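Local coordinates for Mgp-operon protein 3 (Mycoplasma pneumoniae, PDB 6RJ1) that probably helps the bacterium attach to host-cell sugars, as a surface adhesin that works together with the partner adhesin P1, at residues 168-171 with 172-176; 837-841 with 842-846; 866-869 with 870-873. All coordinates share one frame; numbering follows the deposited sequence.

Contact 1 of 3, residues 168-171 with 172-176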
loop_
_atom_site.group_PDB
_atom_site.type_symbol
_atom_site.label_atom_id
_atom_site.label_comp_id
_atom_site.label_asym_id
_atom_site.label_seq_id
_atom_site.Cartn_x
_atom_site.Cartn_y
_atom_site.Cartn_z
ATOM N N GLN A 168 5.851 3.144 12.193
ATOM C CA GLN A 168 6.973 3.686 11.434
ATOM C C GLN A 168 7.076 2.919 10.098
ATOM O O GLN A 168 6.711 1.738 10.063
ATOM C CB GLN A 168 8.282 3.674 12.252
ATOM C CG GLN A 168 8.866 2.304 12.567
ATOM C CD GLN A 168 10.124 2.396 13.391
ATOM O OE1 GLN A 168 10.241 1.769 14.439
ATOM N NE2 GLN A 168 11.098 3.175 12.937
ATOM N N PRO A 169 7.429 3.568 8.964
ATOM C CA PRO A 169 7.433 2.833 7.692
ATOM C C PRO A 169 8.368 1.628 7.654
ATOM O O PRO A 169 9.413 1.615 8.311
ATOM C CB PRO A 169 7.802 3.904 6.659
ATOM C CG PRO A 169 7.532 5.198 7.323
ATOM C CD PRO A 169 7.840 4.970 8.765
ATOM N N VAL A 170 7.951 0.590 6.926
ATOM C CA VAL A 170 8.735 -0.625 6.744
ATOM C C VAL A 170 9.764 -0.299 5.662
ATOM O O VAL A 170 9.398 0.134 4.566
ATOM C CB VAL A 170 7.859 -1.855 6.383
ATOM C CG1 VAL A 170 8.723 -3.085 6.115
ATOM C CG2 VAL A 170 6.826 -2.151 7.468
ATOM N N THR A 171 11.046 -0.459 5.981
ATOM C CA THR A 171 12.110 -0.159 5.026
ATOM C C THR A 171 12.552 -1.451 4.333
ATOM O O THR A 171 12.291 -2.535 4.866
ATOM C CB THR A 171 13.291 0.544 5.734
ATOM O OG1 THR A 171 14.015 -0.401 6.529
ATOM C CG2 THR A 171 12.854 1.754 6.551
ATOM N N PRO A 172 13.285 -1.384 3.198
ATOM C CA PRO A 172 13.779 -2.626 2.580
ATOM C C PRO A 172 14.746 -3.433 3.466
ATOM O O PRO A 172 15.081 -4.568 3.115
ATOM C CB PRO A 172 14.472 -2.125 1.310
ATOM C CG PRO A 172 14.820 -0.718 1.593
ATOM C CD PRO A 172 13.704 -0.201 2.421
ATOM N N TYR A 173 15.184 -2.857 4.607
ATOM C CA TYR A 173 16.112 -3.497 5.547
ATOM C C TYR A 173 15.435 -3.993 6.827
ATOM O O TYR A 173 16.123 -4.470 7.734
ATOM C CB TYR A 173 17.308 -2.575 5.864
ATOM C CG TYR A 173 17.973 -2.046 4.618
ATOM C CD1 TYR A 173 18.691 -2.890 3.774
ATOM C CD2 TYR A 173 17.846 -0.712 4.253
ATOM C CE1 TYR A 173 19.275 -2.417 2.604
ATOM C CE2 TYR A 173 18.433 -0.226 3.087
ATOM C CZ TYR A 173 19.143 -1.083 2.264
ATOM O OH TYR A 173 19.698 -0.614 1.103
ATOM N N THR A 174 14.089 -3.898 6.891
ATOM C CA THR A 174 13.306 -4.356 8.036
ATOM C C THR A 174 13.312 -5.889 8.026
ATOM O O THR A 174 12.784 -6.482 7.080
ATOM C CB THR A 174 11.877 -3.761 8.010
ATOM O OG1 THR A 174 11.948 -2.333 7.985
ATOM C CG2 THR A 174 11.021 -4.224 9.190
ATOM N N PRO A 175 13.936 -6.547 9.031
ATOM C CA PRO A 175 13.946 -8.018 9.033
ATOM C C PRO A 175 12.637 -8.612 9.557
ATOM O O PRO A 175 11.874 -7.919 10.229
ATOM C CB PRO A 175 15.137 -8.361 9.932
ATOM C CG PRO A 175 15.291 -7.199 10.844
ATOM C CD PRO A 175 14.614 -5.999 10.226
ATOM N N ASN A 176 12.386 -9.898 9.255
ATOM C CA ASN A 176 11.202 -10.653 9.695
ATOM C C ASN A 176 10.949 -10.553 11.213
ATOM O O ASN A 176 9.813 -10.298 11.604
ATOM C CB ASN A 176 11.295 -12.129 9.249
ATOM C CG ASN A 176 10.871 -12.393 7.823
ATOM O OD1 ASN A 176 10.077 -11.656 7.211
ATOM N ND2 ASN A 176 11.373 -13.481 7.274
HETATM O O HOH W 1 12.100 -5.301 4.608
#

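Contact 2 of 3, residues 837-841 with 842-846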
loop_
_atom_site.group_PDB
_atom_site.type_symbol
_atom_site.label_atom_id
_atom_site.label_comp_id
_atom_site.label_asym_id
_atom_site.label_seq_id
_atom_site.Cartn_x
_atom_site.Cartn_y
_atom_site.Cartn_z
ATOM N N THR A 837 -0.031 -14.350 -11.929
ATOM C CA THR A 837 0.843 -15.339 -12.557
ATOM C C THR A 837 2.230 -15.202 -11.927
ATOM O O THR A 837 2.828 -14.125 -12.018
ATOM C CB THR A 837 0.850 -15.181 -14.077
ATOM O OG1 THR A 837 -0.495 -15.049 -14.537
ATOM C CG2 THR A 837 1.538 -16.347 -14.786
ATOM N N PRO A 838 2.745 -16.252 -11.250
ATOM C CA PRO A 838 4.071 -16.137 -10.623
ATOM C C PRO A 838 5.187 -16.008 -11.648
ATOM O O PRO A 838 5.175 -16.719 -12.654
ATOM C CB PRO A 838 4.208 -17.447 -9.828
ATOM C CG PRO A 838 2.846 -18.048 -9.789
ATOM C CD PRO A 838 2.173 -17.596 -11.036
ATOM N N PHE A 839 6.141 -15.095 -11.412
ATOM C CA PHE A 839 7.257 -14.958 -12.342
ATOM C C PHE A 839 8.447 -15.862 -11.933
ATOM O O PHE A 839 8.479 -16.384 -10.817
ATOM C CB PHE A 839 7.653 -13.488 -12.591
ATOM C CG PHE A 839 7.881 -12.526 -11.448
ATOM C CD1 PHE A 839 8.669 -12.883 -10.358
ATOM C CD2 PHE A 839 7.433 -11.206 -11.530
ATOM C CE1 PHE A 839 8.918 -11.966 -9.324
ATOM C CE2 PHE A 839 7.675 -10.294 -10.494
ATOM C CZ PHE A 839 8.421 -10.677 -9.403
ATOM N N GLY A 840 9.368 -16.083 -12.865
ATOM C CA GLY A 840 10.536 -16.935 -12.668
ATOM C C GLY A 840 11.585 -16.395 -11.719
ATOM O O GLY A 840 11.460 -15.279 -11.202
ATOM N N SER A 841 12.637 -17.197 -11.498
ATOM C CA SER A 841 13.767 -16.883 -10.624
ATOM C C SER A 841 14.537 -15.633 -11.082
ATOM O O SER A 841 14.993 -14.857 -10.239
ATOM C CB SER A 841 14.710 -18.079 -10.544
ATOM O OG SER A 841 15.497 -18.028 -9.366
ATOM N N ALA A 842 14.656 -15.441 -12.412
ATOM C CA ALA A 842 15.350 -14.314 -13.034
ATOM C C ALA A 842 14.697 -12.968 -12.721
ATOM O O ALA A 842 15.401 -11.959 -12.580
ATOM C CB ALA A 842 15.429 -14.520 -14.537
ATOM N N GLU A 843 13.356 -12.953 -12.628
ATOM C CA GLU A 843 12.567 -11.750 -12.335
ATOM C C GLU A 843 12.355 -11.561 -10.842
ATOM O O GLU A 843 12.067 -10.450 -10.413
ATOM C CB GLU A 843 11.240 -11.695 -13.123
ATOM C CG GLU A 843 10.731 -13.028 -13.654
ATOM C CD GLU A 843 11.304 -13.580 -14.946
ATOM O OE1 GLU A 843 11.050 -14.772 -15.231
ATOM O OE2 GLU A 843 12.001 -12.834 -15.673
ATOM N N SER A 844 12.535 -12.634 -10.048
ATOM C CA SER A 844 12.461 -12.619 -8.584
ATOM C C SER A 844 13.755 -12.011 -8.025
ATOM O O SER A 844 13.825 -11.689 -6.843
ATOM C CB SER A 844 12.283 -14.036 -8.040
ATOM O OG SER A 844 11.020 -14.582 -8.385
ATOM N N ALA A 845 14.781 -11.874 -8.881
ATOM C CA ALA A 845 16.087 -11.311 -8.548
ATOM C C ALA A 845 16.082 -9.786 -8.700
ATOM O O ALA A 845 16.995 -9.123 -8.202
ATOM C CB ALA A 845 17.155 -11.927 -9.443
ATOM N N VAL A 846 15.052 -9.240 -9.388
ATOM C CA VAL A 846 14.834 -7.812 -9.650
ATOM C C VAL A 846 14.296 -7.118 -8.391
ATOM O O VAL A 846 13.316 -7.583 -7.806
ATOM C CB VAL A 846 13.868 -7.608 -10.854
ATOM C CG1 VAL A 846 13.604 -6.133 -11.129
ATOM C CG2 VAL A 846 14.382 -8.303 -12.112
#

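Contact 3 of 3, residues 866-869 with 870-873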
loop_
_atom_site.group_PDB
_atom_site.type_symbol
_atom_site.label_atom_id
_atom_site.label_comp_id
_atom_site.label_asym_id
_atom_site.label_seq_id
_atom_site.Cartn_x
_atom_site.Cartn_y
_atom_site.Cartn_z
ATOM N N THR A 866 10.805 -0.601 -16.343
ATOM C CA THR A 866 12.204 -0.221 -16.217
ATOM C C THR A 866 12.580 -0.099 -14.750
ATOM O O THR A 866 11.906 0.586 -13.985
ATOM C CB THR A 866 12.507 1.021 -17.055
ATOM O OG1 THR A 866 12.069 0.791 -18.398
ATOM C CG2 THR A 866 13.984 1.376 -17.061
ATOM N N PHE A 867 13.648 -0.790 -14.366
ATOM C CA PHE A 867 14.179 -0.802 -13.006
ATOM C C PHE A 867 15.577 -0.207 -12.994
ATOM O O PHE A 867 16.449 -0.659 -13.736
ATOM C CB PHE A 867 14.212 -2.240 -12.478
ATOM C CG PHE A 867 12.830 -2.788 -12.225
ATOM C CD1 PHE A 867 12.214 -2.619 -10.989
ATOM C CD2 PHE A 867 12.140 -3.475 -13.222
ATOM C CE1 PHE A 867 10.935 -3.116 -10.755
ATOM C CE2 PHE A 867 10.859 -3.971 -12.984
ATOM C CZ PHE A 867 10.262 -3.772 -11.757
ATOM N N ASP A 868 15.792 0.794 -12.145
ATOM C CA ASP A 868 17.051 1.517 -12.023
ATOM C C ASP A 868 17.692 1.209 -10.671
ATOM O O ASP A 868 17.102 1.529 -9.644
ATOM C CB ASP A 868 16.759 3.027 -12.152
ATOM C CG ASP A 868 17.923 3.953 -12.452
ATOM O OD1 ASP A 868 19.068 3.629 -12.044
ATOM O OD2 ASP A 868 17.687 5.022 -13.071
ATOM N N ASN A 869 18.904 0.609 -10.669
ATOM C CA ASN A 869 19.668 0.283 -9.453
ATOM C C ASN A 869 20.085 1.516 -8.624
ATOM O O ASN A 869 20.322 1.383 -7.425
ATOM C CB ASN A 869 20.877 -0.586 -9.790
ATOM C CG ASN A 869 20.536 -2.013 -10.163
ATOM O OD1 ASN A 869 19.405 -2.487 -9.989
ATOM N ND2 ASN A 869 21.513 -2.740 -10.679
ATOM N N GLY A 870 20.129 2.692 -9.262
ATOM C CA GLY A 870 20.452 3.968 -8.628
ATOM C C GLY A 870 19.374 4.454 -7.677
ATOM O O GLY A 870 19.611 5.354 -6.862
ATOM N N GLU A 871 18.177 3.849 -7.776
ATOM C CA GLU A 871 17.021 4.131 -6.936
ATOM C C GLU A 871 17.121 3.434 -5.563
ATOM O O GLU A 871 16.258 3.651 -4.722
ATOM C CB GLU A 871 15.716 3.772 -7.675
ATOM C CG GLU A 871 14.812 4.963 -7.962
ATOM C CD GLU A 871 15.291 5.949 -9.013
ATOM O OE1 GLU A 871 15.579 5.524 -10.156
ATOM O OE2 GLU A 871 15.362 7.158 -8.695
ATOM N N LYS A 872 18.175 2.623 -5.332
ATOM C CA LYS A 872 18.443 1.926 -4.063
ATOM C C LYS A 872 18.967 2.920 -3.012
ATOM O O LYS A 872 19.610 3.900 -3.405
ATOM C CB LYS A 872 19.524 0.845 -4.268
ATOM C CG LYS A 872 19.024 -0.456 -4.850
ATOM C CD LYS A 872 20.125 -1.498 -4.877
ATOM C CE LYS A 872 19.703 -2.773 -5.555
ATOM N NZ LYS A 872 20.332 -2.922 -6.892
ATOM N N PRO A 873 18.792 2.679 -1.682
ATOM C CA PRO A 873 19.371 3.607 -0.681
ATOM C C PRO A 873 20.897 3.584 -0.709
ATOM O O PRO A 873 21.468 2.606 -1.181
ATOM C CB PRO A 873 18.846 3.073 0.658
ATOM C CG PRO A 873 17.716 2.146 0.303
ATOM C CD PRO A 873 18.075 1.569 -1.019
#

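Contact 1 of 3, residues 168-171 with 172-176
Thr171 and Thr174 bind each other twice across a tight turn, once through backbone atoms alone and once through a side-chain hydroxyl. Thr174 N donates to Thr171 O at 3.0 Å, closing the turn. In return, Thr171 N donates to Thr174 OG1 at 2.9 Å. The second bond depends on rotation about CA–CB of Thr174: with OG1 opposite the carbonyl carbon (chi1 -57°), the hydroxyl is brought beside the residue's own nitrogen and within bonding distance of Thr171 N. Thr174 CB faces the same way and meets Val170 CG1 at 3.7 Å, the two side chains crossing at about a right angle. Within the turn, Thr171 OG1 also accepts a weak bond from Tyr173 N at 3.3 Å, the link that defines an ST turn. A water donates to Thr171 O and to Thr174 O, both at 2.8 Å, and ties the carbonyls at the two ends of the turn together.

The next shell explains why the hydroxyls stay where they are. Glu240, on the strand 239-241, spans both threonines, with OE2 bonded to Thr171 OG1 and OE1 to Thr174 OG1; its charge would be expected to favour hydroxyl protons turned toward it. Helix 360-365 packs against Thr171, Pro172 and Tyr173 through Ala362, while Pro172 CG lies over the rim of one face of the Tyr173 ring. The whole is a type I beta turn, Thr171 to Thr174, overlaid by the weak ST turn, and it bends the chain by about a right angle between the short strand 165-167 and helix 176-179.

Contact 2 of 3, residues 837-841 with 842-846
Glu843 meets Phe839 and Gly840 just after Ala842 has continued the helical backbone angles that Ser841 begins, without the regular helix bonds. The glutamate carries much of the packing. Its CB lies over one face of the Phe839 ring in a CH-pi contact, 4.1 Å from the ring centroid, and its CG rests against Phe839 CB. The two side chains slide past each other in opposite directions. A bend at chi2 (-82°) then folds the carboxylate back toward the backbone, where Glu843 OE1 accepts a weak hydrogen bond from Gly840 N at 3.2 Å. The other oxygen, OE2, takes the stronger bond, from Gln919 N of strand 914-920, and the weak bond to OE1 adds to it. Glu843 N contributes a weak bond to Gly840 O.

That carbonyl receives more at Ser844: its OG donates to Gly840 O at 2.9 Å, from above the carbonyl plane, and its N weakly at 3.1 Å, which brings three donors onto one oxygen. The chain is here leaving strand 834-838 for strand 851-857, which belong to two different antiparallel sheets, probably neighbouring blades of the beta-propeller found in adhesins of this family. Ser844 OG, set beside its own nitrogen (chi1 -67°), also lies in the plane of the Phe839 ring at its edge, 3.5 Å from Phe839 CE1, and bonds to Tyr739 OH. Phe839 itself packs against Tyr739. Ala845 CB lies 3.7 Å from Ser841 O. Val846 leaves the helical conformation, its N weakly bonded to Glu843 O, and turns its side chain onto Ile891 of strand 888-896 and onto Gln919.

Contact 3 of 3, residues 866-869 with 870-873
Asp868 OD1 accepts Gly870 N at 3.1 Å (152°), from above the carboxylate plane, and thereby closes an Asx turn where strand 862-868 ends. The carboxylate reaches forward because its CG stands opposite the backbone nitrogen (chi1 -163°), on the side of the carbonyl carbon. Two backbone bonds then continue the turn as 3-10 structure: Glu871 N donates to Asp868 O and Lys872 N to Asn869 O, each at 3.2 Å.

Two side-chain pairs flank the turn, Asn869 with Lys872 and Asp868 with Glu871. Asn869 and Lys872 lie side by side, pointing the same way, and Lys872 NZ gives Asn869 OD1 a weak bond at 3.3 Å, after a bend in the last torsion of the lysine. Its stronger partner is Asn884 O, whereas Asn869 ND2 bonds Lys886 O. Glu871 bends back until OE1 meets Asp868 CB at 3.4 Å, with Asp868 OD2 at 3.6 Å from the same oxygen and the two carboxylates nearly perpendicular.

Such a pair of like charges would be expected to raise the proton affinity of one or both acids. Lys852 of strand 851-857 touches both side chains and may ease the repulsion, while the Gly870 N-H bonded to Asp868 OD1 would be expected to stabilise the ionised form of that acid, against the effect of Glu871.

The three turns form a chain of neighbours in which contact 3 is the middle member. Its far end meets contact 1 by packing, Tyr173 OH lying 3.4 Å from Pro873 CD, although the centres are 18 Å apart. Its strand end meets contact 2, where Val846 CG1 lies 3.6 Å from Phe867 CG, the centres being 17 Å apart. Contacts 1 and 2 do not touch; their nearest atoms are about 11 Å apart. Contact 1 thus packs an early part of the sequence against contact 3 and reaches contact 2 only through it, whereas contacts 2 and 3, which follow strands 834-838 and 862-868, share strand 888-896 as a packing partner.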